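Local coordinates for protein lysyl oxidase (Pichia pastoris, PDB 1W7C) that probably oxidises primary amines, including peptidyl lysine side chains, to aldehydes with a copper ion and a protein-derived topaquinone cofactor, at residues A[27-32]-A[56-61]; A[384-387]-A[392-395]; A[409-414]-A[420-425]. All blocks are in the same frame, centred on the assembly; numbering follows the deposited sequence. Where two conformers were deposited one is given.

Contact 1: residues A[27-32]-A[56-61]; sequences EEVQEV and LWIETL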
ATOM      1  N   GLU A  27      23.356 -10.761  34.084  1.00 22.02           N
ATOM      2  CA  GLU A  27      24.161 -11.745  34.806  1.00 27.93           C
ATOM      3  C   GLU A  27      24.874 -12.739  33.857  1.00 21.93           C
ATOM      4  O   GLU A  27      26.007 -13.157  34.114  1.00 23.66           O
ATOM      5  CB  GLU A  27      23.299 -12.496  35.851  0.50 36.44           C
ATOM      6  CG  GLU A  27      22.054 -13.212  35.301  0.50 35.80           C
ATOM      7  CD  GLU A  27      20.738 -12.442  35.484  0.50 52.68           C
ATOM      8  OE1 GLU A  27      19.678 -13.107  35.608  0.50 45.88           O
ATOM      9  OE2 GLU A  27      20.745 -11.181  35.475  0.50 37.18           O
ATOM     10  N   GLU A  28      24.201 -13.112  32.768  1.00 20.39           N
ATOM     11  CA  GLU A  28      24.789 -14.005  31.791  1.00 19.76           C
ATOM     12  C   GLU A  28      25.915 -13.305  31.036  1.00 21.26           C
ATOM     13  O   GLU A  28      26.996 -13.866  30.857  1.00 21.59           O
ATOM     14  CB  GLU A  28      23.744 -14.490  30.771  1.00 20.98           C
ATOM     15  CG  GLU A  28      22.704 -15.417  31.337  1.00 19.70           C
ATOM     16  CD  GLU A  28      21.622 -15.824  30.346  1.00 21.29           C
ATOM     17  OE1 GLU A  28      20.914 -14.945  29.819  1.00 22.59           O
ATOM     18  OE2 GLU A  28      21.480 -17.042  30.119  1.00 23.74           O
ATOM     19  N   VAL A  29      25.682 -12.066  30.632  1.00 20.16           N
ATOM     20  CA  VAL A  29      26.724 -11.285  29.991  1.00 20.51           C
ATOM     21  C   VAL A  29      27.936 -11.170  30.937  1.00 21.39           C
ATOM     22  O   VAL A  29      29.075 -11.327  30.517  1.00 21.44           O
ATOM     23  CB  VAL A  29      26.209  -9.886  29.586  1.00 20.18           C
ATOM     24  CG1 VAL A  29      27.352  -9.030  29.043  1.00 21.95           C
ATOM     25  CG2 VAL A  29      25.114 -10.027  28.544  1.00 22.37           C
ATOM     26  N   GLN A  30      27.684 -10.887  32.210  1.00 21.55           N
ATOM     27  CA  GLN A  30      28.769 -10.718  33.168  1.00 23.81           C
ATOM     28  C   GLN A  30      29.598 -11.981  33.326  1.00 21.52           C
ATOM     29  O   GLN A  30      30.828 -11.917  33.323  1.00 24.15           O
ATOM     30  CB  GLN A  30      28.216 -10.317  34.528  1.00 26.92           C
ATOM     31  CG  GLN A  30      29.288  -9.915  35.527  1.00 28.86           C
ATOM     32  CD  GLN A  30      30.014  -8.650  35.143  1.00 32.09           C
ATOM     33  OE1 GLN A  30      29.431  -7.581  35.164  1.00 37.47           O
ATOM     34  NE2 GLN A  30      31.311  -8.766  34.819  1.00 31.62           N
ATOM     35  N   GLU A  31      28.934 -13.126  33.413  1.00 25.21           N
ATOM     36  CA  GLU A  31      29.621 -14.421  33.523  1.00 25.21           C
ATOM     37  C   GLU A  31      30.514 -14.671  32.305  1.00 23.97           C
ATOM     38  O   GLU A  31      31.653 -15.158  32.430  1.00 23.19           O
ATOM     39  CB  GLU A  31      28.598 -15.558  33.646  1.00 29.26           C
ATOM     40  CG  GLU A  31      28.013 -15.721  35.027  1.00 36.26           C
ATOM     41  CD  GLU A  31      27.479 -17.123  35.270  1.00 37.80           C
ATOM     42  OE1 GLU A  31      26.852 -17.695  34.357  1.00 39.97           O
ATOM     43  OE2 GLU A  31      27.709 -17.656  36.366  1.00 55.49           O
ATOM     44  N   VAL A  32      30.006 -14.347  31.121  1.00 21.57           N
ATOM     45  CA  VAL A  32      30.772 -14.572  29.908  1.00 21.60           C
ATOM     46  C   VAL A  32      31.978 -13.625  29.859  1.00 24.54           C
ATOM     47  O   VAL A  32      33.097 -14.033  29.539  1.00 22.20           O
ATOM     48  CB  VAL A  32      29.889 -14.427  28.645  1.00 21.55           C
ATOM     49  CG1 VAL A  32      30.715 -14.470  27.385  1.00 20.20           C
ATOM     50  CG2 VAL A  32      28.830 -15.507  28.617  1.00 22.04           C
ATOM     51  N   LEU A  56      34.234  -7.152  21.824  1.00 18.33           N
ATOM     52  CA  LEU A  56      33.233  -6.286  21.185  1.00 18.13           C
ATOM     53  C   LEU A  56      31.808  -6.594  21.622  1.00 16.56           C
ATOM     54  O   LEU A  56      31.108  -5.718  22.114  1.00 18.52           O
ATOM     55  CB  LEU A  56      33.296  -6.366  19.647  1.00 22.16           C
ATOM     56  CG  LEU A  56      34.412  -5.664  18.924  1.00 23.73           C
ATOM     57  CD1 LEU A  56      35.664  -6.512  18.975  1.00 28.59           C
ATOM     58  CD2 LEU A  56      33.980  -5.395  17.473  1.00 37.56           C
ATOM     59  N   TRP A  57      31.404  -7.846  21.382  1.00 17.61           N
ATOM     60  CA  TRP A  57      30.006  -8.261  21.468  1.00 17.05           C
ATOM     61  C   TRP A  57      29.856  -9.559  22.256  1.00 16.10           C
ATOM     62  O   TRP A  57      30.739 -10.426  22.212  1.00 17.54           O
ATOM     63  CB  TRP A  57      29.438  -8.455  20.061  1.00 16.31           C
ATOM     64  CG  TRP A  57      29.367  -7.189  19.288  1.00 15.81           C
ATOM     65  CD1 TRP A  57      29.034  -5.943  19.762  1.00 17.76           C
ATOM     66  CD2 TRP A  57      29.687  -7.019  17.908  1.00 18.50           C
ATOM     67  NE1 TRP A  57      29.108  -5.022  18.748  1.00 18.36           N
ATOM     68  CE2 TRP A  57      29.493  -5.659  17.598  1.00 18.05           C
ATOM     69  CE3 TRP A  57      30.103  -7.891  16.884  1.00 20.54           C
ATOM     70  CZ2 TRP A  57      29.732  -5.135  16.321  1.00 21.83           C
ATOM     71  CZ3 TRP A  57      30.336  -7.371  15.611  1.00 20.92           C
ATOM     72  CH2 TRP A  57      30.146  -6.007  15.341  1.00 22.53           C
ATOM     73  N   ILE A  58      28.761  -9.644  23.005  1.00 16.96           N
ATOM     74  CA  ILE A  58      28.351 -10.833  23.737  1.00 16.06           C
ATOM     75  C   ILE A  58      26.830 -10.911  23.667  1.00 16.16           C
ATOM     76  O   ILE A  58      26.156 -10.025  24.184  1.00 17.23           O
ATOM     77  CB  ILE A  58      28.761 -10.784  25.228  1.00 19.01           C
ATOM     78  CG1 ILE A  58      30.271 -10.636  25.390  1.00 19.38           C
ATOM     79  CG2 ILE A  58      28.254 -12.042  25.916  1.00 19.70           C
ATOM     80  CD1 ILE A  58      30.725 -10.414  26.831  1.00 20.14           C
ATOM     81  N   GLU A  59      26.325 -11.926  22.969  1.00 16.24           N
ATOM     82  CA  GLU A  59      24.888 -12.050  22.766  1.00 15.61           C
ATOM     83  C   GLU A  59      24.431 -13.501  22.726  1.00 15.90           C
ATOM     84  O   GLU A  59      25.236 -14.420  22.639  1.00 16.86           O
ATOM     85  CB  GLU A  59      24.445 -11.337  21.490  1.00 15.42           C
ATOM     86  CG  GLU A  59      24.940 -12.004  20.228  1.00 16.35           C
ATOM     87  CD  GLU A  59      24.210 -11.572  18.964  1.00 19.85           C
ATOM     88  OE1 GLU A  59      23.243 -10.784  19.040  1.00 19.24           O
ATOM     89  OE2 GLU A  59      24.629 -12.071  17.897  1.00 18.06           O
ATOM     90  N   THR A  60      23.109 -13.692  22.766  1.00 16.57           N
ATOM     91  CA  THR A  60      22.554 -15.035  22.652  1.00 16.60           C
ATOM     92  C   THR A  60      22.879 -15.666  21.310  1.00 16.05           C
ATOM     93  O   THR A  60      22.663 -15.044  20.271  1.00 17.33           O
ATOM     94  CB  THR A  60      21.062 -14.973  22.821  1.00 17.71           C
ATOM     95  OG1 THR A  60      20.775 -14.482  24.138  1.00 17.21           O
ATOM     96  CG2 THR A  60      20.426 -16.361  22.707  1.00 18.11           C
ATOM     97  N   LEU A  61      23.405 -16.890  21.338  1.00 17.30           N
ATOM     98  CA  LEU A  61      23.479 -17.728  20.154  1.00 17.72           C
ATOM     99  C   LEU A  61      22.188 -18.536  20.148  1.00 16.30           C
ATOM    100  O   LEU A  61      22.016 -19.438  20.979  1.00 18.03           O
ATOM    101  CB  LEU A  61      24.707 -18.640  20.217  1.00 18.16           C
ATOM    102  CG  LEU A  61      24.877 -19.569  19.031  1.00 17.46           C
ATOM    103  CD1 LEU A  61      25.122 -18.807  17.743  1.00 18.10           C
ATOM    104  CD2 LEU A  61      26.040 -20.522  19.306  1.00 20.27           C
TER
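In the N2 domain of this copper amine oxidase a helix packs on an antiparallel sheet, and Ile58, on strand 53-61, is the residue that meets Val29 and Val32 of helix 26-39. The two valines stand three positions apart, close to one turn, which brings both to the flank of the helix that faces the strand. Backbones come nearest at Val29 and Ile58, whose CA atoms lie 6.5 Å apart. No hydrogen bond crosses; apart from the Val29 carbonyl oxygen, aliphatic groups do the touching.

The tighter pair is Val32 with Ile58, CG1 of the valine lying 3.8 Å from CG2 of the isoleucine, the two side chains running alongside each other with opposed directions. Both branches of Ile58 reach Val32, and the longer one also reaches Val29. Its CG2, anti to the backbone N, packs against Val32, while CG1 swings to the other side (chi1 -59°) and, with chi2 extended at 173°, carries CD1 across to the helix. There CD1 lies 4.1 Å from Val29 O and also 4.1 Å from Val32 CG1, with Val29 CG1 slightly farther at 4.3 Å. A beta-branched residue suits the strand for this reason: one position offers two arms at different depths. Valine on the helix is short enough to let the strand come close.

Around this core, Val32 also packs on Ala83, Thr85 and Val102 of neighbouring strands, and both Val29 and Ile58 touch Phe387 of the enzyme domain. The charged residues lie off the interface: Glu28 forms a salt bridge with Arg81, and Glu59 another with Arg84. With almost only hydrocarbon between them, these two segments are held by the hydrophobic effect and by shape, and no directional bond between them fixes their spacing.

Contact 2: residues A[384-387]-A[392-395]; sequences TDTF and FYNR. With NAG (2-acetamido-2-deoxy-beta-D-glucopyranose), chain T.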
ATOM      1  N   THR A 384      14.451  -3.543  26.166  1.00 16.93           N
ATOM      2  CA  THR A 384      15.367  -4.534  25.636  1.00 16.15           C
ATOM      3  C   THR A 384      16.796  -4.154  26.014  1.00 16.90           C
ATOM      4  O   THR A 384      17.015  -3.111  26.591  1.00 20.03           O
ATOM      5  CB  THR A 384      15.250  -4.654  24.106  1.00 18.21           C
ATOM      6  OG1 THR A 384      15.577  -3.389  23.510  1.00 18.29           O
ATOM      7  CG2 THR A 384      13.824  -5.008  23.707  1.00 17.83           C
ATOM      8  N   ASP A 385      17.758  -4.979  25.623  1.00 16.88           N
ATOM      9  CA  ASP A 385      19.144  -4.709  25.997  1.00 17.08           C
ATOM     10  C   ASP A 385      20.105  -5.218  24.970  1.00 17.22           C
ATOM     11  O   ASP A 385      19.751  -6.053  24.112  1.00 18.27           O
ATOM     12  CB  ASP A 385      19.443  -5.302  27.388  1.00 19.43           C
ATOM     13  CG  ASP A 385      18.957  -6.706  27.517  1.00 17.97           C
ATOM     14  OD1 ASP A 385      19.483  -7.606  26.801  1.00 18.71           O
ATOM     15  OD2 ASP A 385      18.031  -6.986  28.317  1.00 21.67           O
ATOM     16  N   THR A 386      21.308  -4.643  24.998  1.00 17.73           N
ATOM     17  CA  THR A 386      22.423  -5.079  24.179  1.00 17.43           C
ATOM     18  C   THR A 386      23.687  -4.985  25.038  1.00 17.30           C
ATOM     19  O   THR A 386      23.691  -4.391  26.116  1.00 19.54           O
ATOM     20  CB  THR A 386      22.613  -4.184  22.934  1.00 18.19           C
ATOM     21  OG1 THR A 386      22.746  -2.825  23.369  1.00 19.12           O
ATOM     22  CG2 THR A 386      21.407  -4.253  21.985  1.00 18.73           C
ATOM     23  N   PHE A 387      24.773  -5.508  24.502  1.00 18.30           N
ATOM     24  CA  PHE A 387      26.109  -5.369  25.090  1.00 18.05           C
ATOM     25  C   PHE A 387      27.104  -4.961  24.024  1.00 18.69           C
ATOM     26  O   PHE A 387      27.193  -5.607  22.979  1.00 19.67           O
ATOM     27  CB  PHE A 387      26.575  -6.683  25.754  1.00 20.22           C
ATOM     28  CG  PHE A 387      27.978  -6.605  26.294  1.00 19.01           C
ATOM     29  CD1 PHE A 387      29.059  -6.964  25.523  1.00 20.84           C
ATOM     30  CD2 PHE A 387      28.200  -6.078  27.555  1.00 20.13           C
ATOM     31  CE1 PHE A 387      30.350  -6.848  26.028  1.00 23.90           C
ATOM     32  CE2 PHE A 387      29.469  -5.968  28.065  1.00 22.47           C
ATOM     33  CZ  PHE A 387      30.544  -6.343  27.296  1.00 24.91           C
ATOM     34  N   PHE A 392      26.781  -2.967  29.283  1.00 22.24           N
ATOM     35  CA  PHE A 392      25.431  -3.455  29.092  1.00 19.76           C
ATOM     36  C   PHE A 392      24.504  -2.259  28.982  1.00 20.53           C
ATOM     37  O   PHE A 392      24.500  -1.399  29.849  1.00 26.34           O
ATOM     38  CB  PHE A 392      25.067  -4.369  30.272  1.00 21.66           C
ATOM     39  CG  PHE A 392      23.707  -5.039  30.168  1.00 21.12           C
ATOM     40  CD1 PHE A 392      22.563  -4.423  30.670  1.00 24.26           C
ATOM     41  CD2 PHE A 392      23.588  -6.309  29.627  1.00 26.09           C
ATOM     42  CE1 PHE A 392      21.310  -5.065  30.619  1.00 23.83           C
ATOM     43  CE2 PHE A 392      22.355  -6.949  29.554  1.00 33.03           C
ATOM     44  CZ  PHE A 392      21.213  -6.330  30.063  1.00 28.63           C
ATOM     45  N   TYR A 393      23.720  -2.215  27.901  1.00 20.36           N
ATOM     46  CA  TYR A 393      22.808  -1.107  27.607  1.00 22.83           C
ATOM     47  C   TYR A 393      21.358  -1.581  27.823  1.00 21.92           C
ATOM     48  O   TYR A 393      20.907  -2.533  27.171  1.00 19.82           O
ATOM     49  CB  TYR A 393      22.951  -0.656  26.145  1.00 22.32           C
ATOM     50  CG  TYR A 393      24.260   0.004  25.758  1.00 23.76           C
ATOM     51  CD1 TYR A 393      25.431  -0.740  25.629  1.00 21.65           C
ATOM     52  CD2 TYR A 393      24.311   1.357  25.458  1.00 31.36           C
ATOM     53  CE1 TYR A 393      26.608  -0.150  25.242  1.00 23.66           C
ATOM     54  CE2 TYR A 393      25.484   1.955  25.076  1.00 37.06           C
ATOM     55  CZ  TYR A 393      26.640   1.200  24.985  1.00 31.07           C
ATOM     56  OH  TYR A 393      27.822   1.780  24.615  1.00 36.97           O
ATOM     57  N   ASN A 394      20.640  -0.903  28.700  1.00 23.47           N
ATOM     58  CA  ASN A 394      19.236  -1.144  28.916  1.00 22.11           C
ATOM     59  C   ASN A 394      18.478  -0.051  28.178  1.00 24.44           C
ATOM     60  O   ASN A 394      18.660   1.137  28.461  1.00 27.44           O
ATOM     61  CB  ASN A 394      18.963  -1.049  30.411  1.00 26.51           C
ATOM     62  CG  ASN A 394      17.927  -2.010  30.901  1.00 27.19           C
ATOM     63  OD1 ASN A 394      17.632  -3.021  30.282  1.00 32.38           O
ATOM     64  ND2 ASN A 394      17.422  -1.717  32.094  1.00 32.47           N
ATOM     65  N   ARG A 395      17.572  -0.429  27.295  1.00 20.25           N
ATOM     66  CA  ARG A 395      16.841   0.533  26.481  1.00 21.92           C
ATOM     67  C   ARG A 395      15.363   0.451  26.758  1.00 18.42           C
ATOM     68  O   ARG A 395      14.680  -0.464  26.327  1.00 18.80           O
ATOM     69  CB  ARG A 395      17.086   0.255  25.001  1.00 27.24           C
ATOM     70  CG  ARG A 395      18.342   0.805  24.484  1.00 37.08           C
ATOM     71  CD  ARG A 395      18.504   0.747  22.964  1.00 44.57           C
ATOM     72  NE  ARG A 395      19.884   1.057  22.671  1.00 25.80           N
ATOM     73  CZ  ARG A 395      20.887   0.227  22.876  1.00 28.75           C
ATOM     74  NH1 ARG A 395      20.654  -1.036  23.209  1.00 26.09           N
ATOM     75  NH2 ARG A 395      22.131   0.629  22.633  1.00 28.13           N
TER
HETATM   76  C1  NAG T 818      16.260  -2.462  32.506  1.00 42.03           C
HETATM   77  C2  NAG T 818      16.718  -2.841  33.930  1.00 37.95           C
HETATM   78  C3  NAG T 818      15.595  -3.510  34.715  1.00 36.36           C
HETATM   79  C4  NAG T 818      14.367  -2.608  34.713  1.00 40.83           C
HETATM   80  C5  NAG T 818      14.024  -2.187  33.270  1.00 38.01           C
HETATM   81  C6  NAG T 818      12.861  -1.189  33.250  1.00 55.00           C
HETATM   82  C7  NAG T 818      19.026  -3.315  34.520  1.00 66.39           C
HETATM   83  C8  NAG T 818      19.895  -4.430  35.022  1.00 81.12           C
HETATM   84  N2  NAG T 818      17.894  -3.692  33.924  1.00 41.45           N
HETATM   85  O3  NAG T 818      15.977  -3.755  36.057  1.00 43.09           O
HETATM   86  O4  NAG T 818      13.292  -3.276  35.348  1.00 75.83           O
HETATM   87  O5  NAG T 818      15.158  -1.583  32.678  1.00 48.88           O
HETATM   88  O6  NAG T 818      13.303   0.040  33.792  1.00 57.62           O
HETATM   89  O7  NAG T 818      19.370  -2.140  34.670  1.00 63.01           O
HETATM   90  O   HOH W   1      18.283  -2.585  23.384  1.00 25.72           O
HETATM   91  O   HOH W   2      16.615  -5.324  29.625  1.00 43.08           O
HETATM   92  O   HOH W   3      24.562  -1.087  22.473  1.00 22.04           O
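Thr386 OG1 receives a hydrogen bond from Arg395 NH1 at 2.8 Å, almost straight at 171°, a chi1 of 55° turning the hydroxyl toward the guanidinium of Arg395. It also bonds a water that accepts from Arg395 NH2. Thr386 OG1 and this water both lie at the guanidinium edge, in its plane. A second water in that plane joins NH1 to Thr384 OG1, which has a further partner in Ser398. Arginine suits this place because its chain, extended from CG to NE, spans two residues of the hairpin, while NE reaches Arg366 O.

Thr384–Arg395 and Thr386–Tyr393 are hydrogen-bonded antiparallel pairs; Tyr393 N to Thr386 O measures 2.8 Å. On the opposite face, Asp385 CB rests 3.4 Å from Phe392 CZ, and Thr386 O lies over one face of that ring. A water donates to both Asp385 OD2 and Asn394 OD1, at 2.5 and 2.6 Å, while Asp385 OD1 bonds Ser23. Asn394 ND2 is covalently joined to NAG C1, the N-linked sugar. One face thus ties arginine to Thr386 directly and to Thr384 through water, probably limiting its rotation, and the other couples aspartate to the glycosylated amide through water.

Contact 3: residues A[409-414]-A[420-425]; sequences SLLRHT and AITQNP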
ATOM      1  N   SER A 409     -13.453  -0.789   7.358  1.00 14.39           N
ATOM      2  CA  SER A 409     -13.916  -2.025   7.964  1.00 15.37           C
ATOM      3  C   SER A 409     -13.221  -3.253   7.355  1.00 13.37           C
ATOM      4  O   SER A 409     -12.673  -3.184   6.257  1.00 14.54           O
ATOM      5  CB  SER A 409     -15.469  -2.099   7.922  0.80 15.70           C
ATOM      6  OG  SER A 409     -15.881  -2.716   6.732  0.80 16.18           O
ATOM      7  N   LEU A 410     -13.206  -4.373   8.073  1.00 14.24           N
ATOM      8  CA  LEU A 410     -12.529  -5.559   7.542  1.00 14.57           C
ATOM      9  C   LEU A 410     -13.313  -6.148   6.380  1.00 13.54           C
ATOM     10  O   LEU A 410     -12.726  -6.613   5.417  1.00 14.71           O
ATOM     11  CB  LEU A 410     -12.290  -6.591   8.658  1.00 14.54           C
ATOM     12  CG  LEU A 410     -11.527  -7.858   8.222  1.00 16.08           C
ATOM     13  CD1 LEU A 410     -10.169  -7.529   7.626  1.00 18.19           C
ATOM     14  CD2 LEU A 410     -11.370  -8.739   9.448  1.00 18.48           C
ATOM     15  N   LEU A 411     -14.638  -6.151   6.501  1.00 15.04           N
ATOM     16  CA  LEU A 411     -15.521  -6.583   5.418  1.00 15.75           C
ATOM     17  C   LEU A 411     -16.914  -6.007   5.655  1.00 15.22           C
ATOM     18  O   LEU A 411     -17.197  -5.433   6.708  1.00 16.33           O
ATOM     19  CB  LEU A 411     -15.536  -8.111   5.255  1.00 15.64           C
ATOM     20  CG  LEU A 411     -16.162  -8.978   6.329  1.00 19.67           C
ATOM     21  CD1 LEU A 411     -17.678  -8.843   6.414  1.00 27.06           C
ATOM     22  CD2 LEU A 411     -15.822 -10.438   6.109  1.00 20.79           C
ATOM     23  N   ARG A 412     -17.752  -6.109   4.635  1.00 14.86           N
ATOM     24  CA  ARG A 412     -19.153  -5.779   4.796  1.00 15.83           C
ATOM     25  C   ARG A 412     -19.968  -6.375   3.670  1.00 15.84           C
ATOM     26  O   ARG A 412     -19.423  -6.695   2.605  1.00 15.44           O
ATOM     27  CB  ARG A 412     -19.363  -4.243   4.747  1.00 15.24           C
ATOM     28  CG  ARG A 412     -19.301  -3.701   3.304  1.00 14.66           C
ATOM     29  CD  ARG A 412     -19.435  -2.187   3.153  1.00 16.03           C
ATOM     30  NE  ARG A 412     -20.474  -1.601   4.006  1.00 15.21           N
ATOM     31  CZ  ARG A 412     -21.774  -1.768   3.846  1.00 16.18           C
ATOM     32  NH1 ARG A 412     -22.219  -2.516   2.854  1.00 16.43           N
ATOM     33  NH2 ARG A 412     -22.620  -1.208   4.719  1.00 16.65           N
ATOM     34  N   HIS A 413     -21.286  -6.414   3.896  1.00 15.85           N
ATOM     35  CA  HIS A 413     -22.216  -6.542   2.794  1.00 15.33           C
ATOM     36  C   HIS A 413     -23.579  -5.977   3.161  1.00 15.90           C
ATOM     37  O   HIS A 413     -24.040  -6.162   4.273  1.00 17.19           O
ATOM     38  CB  HIS A 413     -22.347  -8.001   2.281  1.00 16.35           C
ATOM     39  CG  HIS A 413     -23.197  -8.125   1.060  1.00 16.20           C
ATOM     40  ND1 HIS A 413     -22.899  -7.480  -0.121  1.00 15.11           N
ATOM     41  CD2 HIS A 413     -24.357  -8.795   0.843  1.00 17.26           C
ATOM     42  CE1 HIS A 413     -23.824  -7.769  -1.017  1.00 16.80           C
ATOM     43  NE2 HIS A 413     -24.728  -8.555  -0.455  1.00 17.95           N
ATOM     44  N   THR A 414     -24.228  -5.359   2.179  1.00 16.09           N
ATOM     45  CA  THR A 414     -25.629  -4.954   2.278  1.00 15.91           C
ATOM     46  C   THR A 414     -26.410  -5.717   1.224  1.00 18.21           C
ATOM     47  O   THR A 414     -26.106  -5.657   0.051  1.00 18.74           O
ATOM     48  CB  THR A 414     -25.775  -3.442   2.064  1.00 17.46           C
ATOM     49  OG1 THR A 414     -25.114  -2.753   3.133  1.00 17.33           O
ATOM     50  CG2 THR A 414     -27.217  -2.995   2.062  1.00 19.14           C
ATOM     51  N   ALA A 420     -24.304  -6.157   7.130  1.00 17.39           N
ATOM     52  CA  ALA A 420     -23.395  -6.850   8.029  1.00 16.89           C
ATOM     53  C   ALA A 420     -22.018  -6.226   7.835  1.00 17.69           C
ATOM     54  O   ALA A 420     -21.523  -6.170   6.734  1.00 19.76           O
ATOM     55  CB  ALA A 420     -23.374  -8.329   7.681  1.00 18.40           C
ATOM     56  N   ILE A 421     -21.444  -5.655   8.880  1.00 16.51           N
ATOM     57  CA  ILE A 421     -20.139  -4.994   8.798  1.00 16.89           C
ATOM     58  C   ILE A 421     -19.259  -5.473   9.957  1.00 16.07           C
ATOM     59  O   ILE A 421     -19.719  -5.501  11.092  1.00 16.75           O
ATOM     60  CB  ILE A 421     -20.264  -3.407   8.864  1.00 16.07           C
ATOM     61  CG1 ILE A 421     -21.364  -2.871   7.948  1.00 18.52           C
ATOM     62  CG2 ILE A 421     -18.912  -2.760   8.565  1.00 16.80           C
ATOM     63  CD1 ILE A 421     -21.736  -1.501   8.243  1.00 41.70           C
ATOM     64  N   THR A 422     -18.010  -5.788   9.652  1.00 15.11           N
ATOM     65  CA  THR A 422     -17.029  -6.183  10.643  1.00 15.35           C
ATOM     66  C   THR A 422     -15.962  -5.116  10.734  1.00 15.45           C
ATOM     67  O   THR A 422     -15.427  -4.692   9.724  1.00 15.11           O
ATOM     68  CB  THR A 422     -16.387  -7.514  10.237  1.00 16.57           C
ATOM     69  OG1 THR A 422     -17.394  -8.537  10.262  1.00 17.05           O
ATOM     70  CG2 THR A 422     -15.316  -7.913  11.260  1.00 16.66           C
ATOM     71  N   GLN A 423     -15.687  -4.662  11.939  1.00 15.05           N
ATOM     72  CA  GLN A 423     -14.613  -3.705  12.212  1.00 15.10           C
ATOM     73  C   GLN A 423     -13.246  -4.340  11.974  1.00 14.66           C
ATOM     74  O   GLN A 423     -13.106  -5.553  11.859  1.00 15.49           O
ATOM     75  CB  GLN A 423     -14.707  -3.144  13.642  1.00 15.29           C
ATOM     76  CG  GLN A 423     -15.995  -2.476  13.957  1.00 17.47           C
ATOM     77  CD  GLN A 423     -15.997  -1.980  15.369  1.00 25.65           C
ATOM     78  OE1 GLN A 423     -16.356  -2.715  16.266  1.00 31.43           O
ATOM     79  NE2 GLN A 423     -15.566  -0.753  15.581  1.00 28.69           N
ATOM     80  N   ASN A 424     -12.236  -3.492  11.935  1.00 15.80           N
ATOM     81  CA  ASN A 424     -10.870  -3.902  11.583  1.00 14.64           C
ATOM     82  C   ASN A 424      -9.839  -3.402  12.610  1.00 14.45           C
ATOM     83  O   ASN A 424      -8.972  -2.623  12.293  1.00 14.37           O
ATOM     84  CB  ASN A 424     -10.549  -3.341  10.192  1.00 14.99           C
ATOM     85  CG  ASN A 424      -9.379  -3.981   9.501  1.00 14.28           C
ATOM     86  OD1 ASN A 424      -8.814  -4.994   9.927  1.00 15.81           O
ATOM     87  ND2 ASN A 424      -9.031  -3.399   8.341  1.00 16.32           N
ATOM     88  N   PRO A 425      -9.921  -3.909  13.830  1.00 13.96           N
ATOM     89  CA  PRO A 425      -8.845  -3.696  14.805  1.00 13.93           C
ATOM     90  C   PRO A 425      -7.652  -4.556  14.450  1.00 13.48           C
ATOM     91  O   PRO A 425      -7.803  -5.678  13.991  1.00 14.03           O
ATOM     92  CB  PRO A 425      -9.457  -4.184  16.105  1.00 15.70           C
ATOM     93  CG  PRO A 425     -10.364  -5.302  15.644  1.00 16.60           C
ATOM     94  CD  PRO A 425     -10.987  -4.769  14.380  1.00 15.49           C
TER
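Four backbone hydrogen bonds bind 409-414 to 420-425 as the arms of an antiparallel hairpin. His413 and Ala420 exchange two, His413 N to Ala420 O at 2.9 Å and Ala420 N to His413 O also at 2.9 Å. Thr422 N reaches Leu411 O at 3.1 Å, but Thr422 O turns instead to Leu410 N, 2.8 Å away in a more bent bond (139°), as the pairing gives way to loop.

Between these bonds Arg412 and Ile421 form a non-hydrogen-bonded pair, and their side chains run alongside each other in the same direction. Arg412 bends at chi3 (-42°), which folds the guanidinium back so that NH2 lies 3.6 Å from Ile421 CD1 and NH1 bonds Thr414 OG1 in the guanidinium plane. Farther along, Leu410 and Asn424 cross at about a right angle, CD1 of the leucine 3.7 Å from OD1 of the asparagine.

The second subunit positions the polar ends. Its Asp374 and Asp439 form salt bridges with Arg412, and its Asp439 and Asp200 hold the two nitrogens of His413: arginine has the reach and several N-H groups for two carboxylates, and histidine offers a nitrogen on each side of its ring. Within its own chain the hairpin is continued by strand 692-697, where Val693 bonds Ile421, and strand 391-405 flanks Gln423 and Pro425.

Overall arrangement
Contacts 1 and 2 adjoin, their centres 11 Å apart, and Phe387 joins them: its CD2 lies 3.4 Å from Val29 CG1 and its CE1 3.7 Å from Ile58 CD1. The hairpin of the enzyme domain thus adds its ring to the apolar core of the N2 domain. Contact 3 lies elsewhere, with centres about 49 Å from contact 1 and about 42 Å from contact 2, yet strand 391-405 of contact 2 pairs with strand 418-433 of contact 3. All three lie away from the annotated copper and calcium sites; contact 2 bears a glycan, whereas contact 3 meets the second subunit, including Asp439, next in sequence to the topaquinone at position 438.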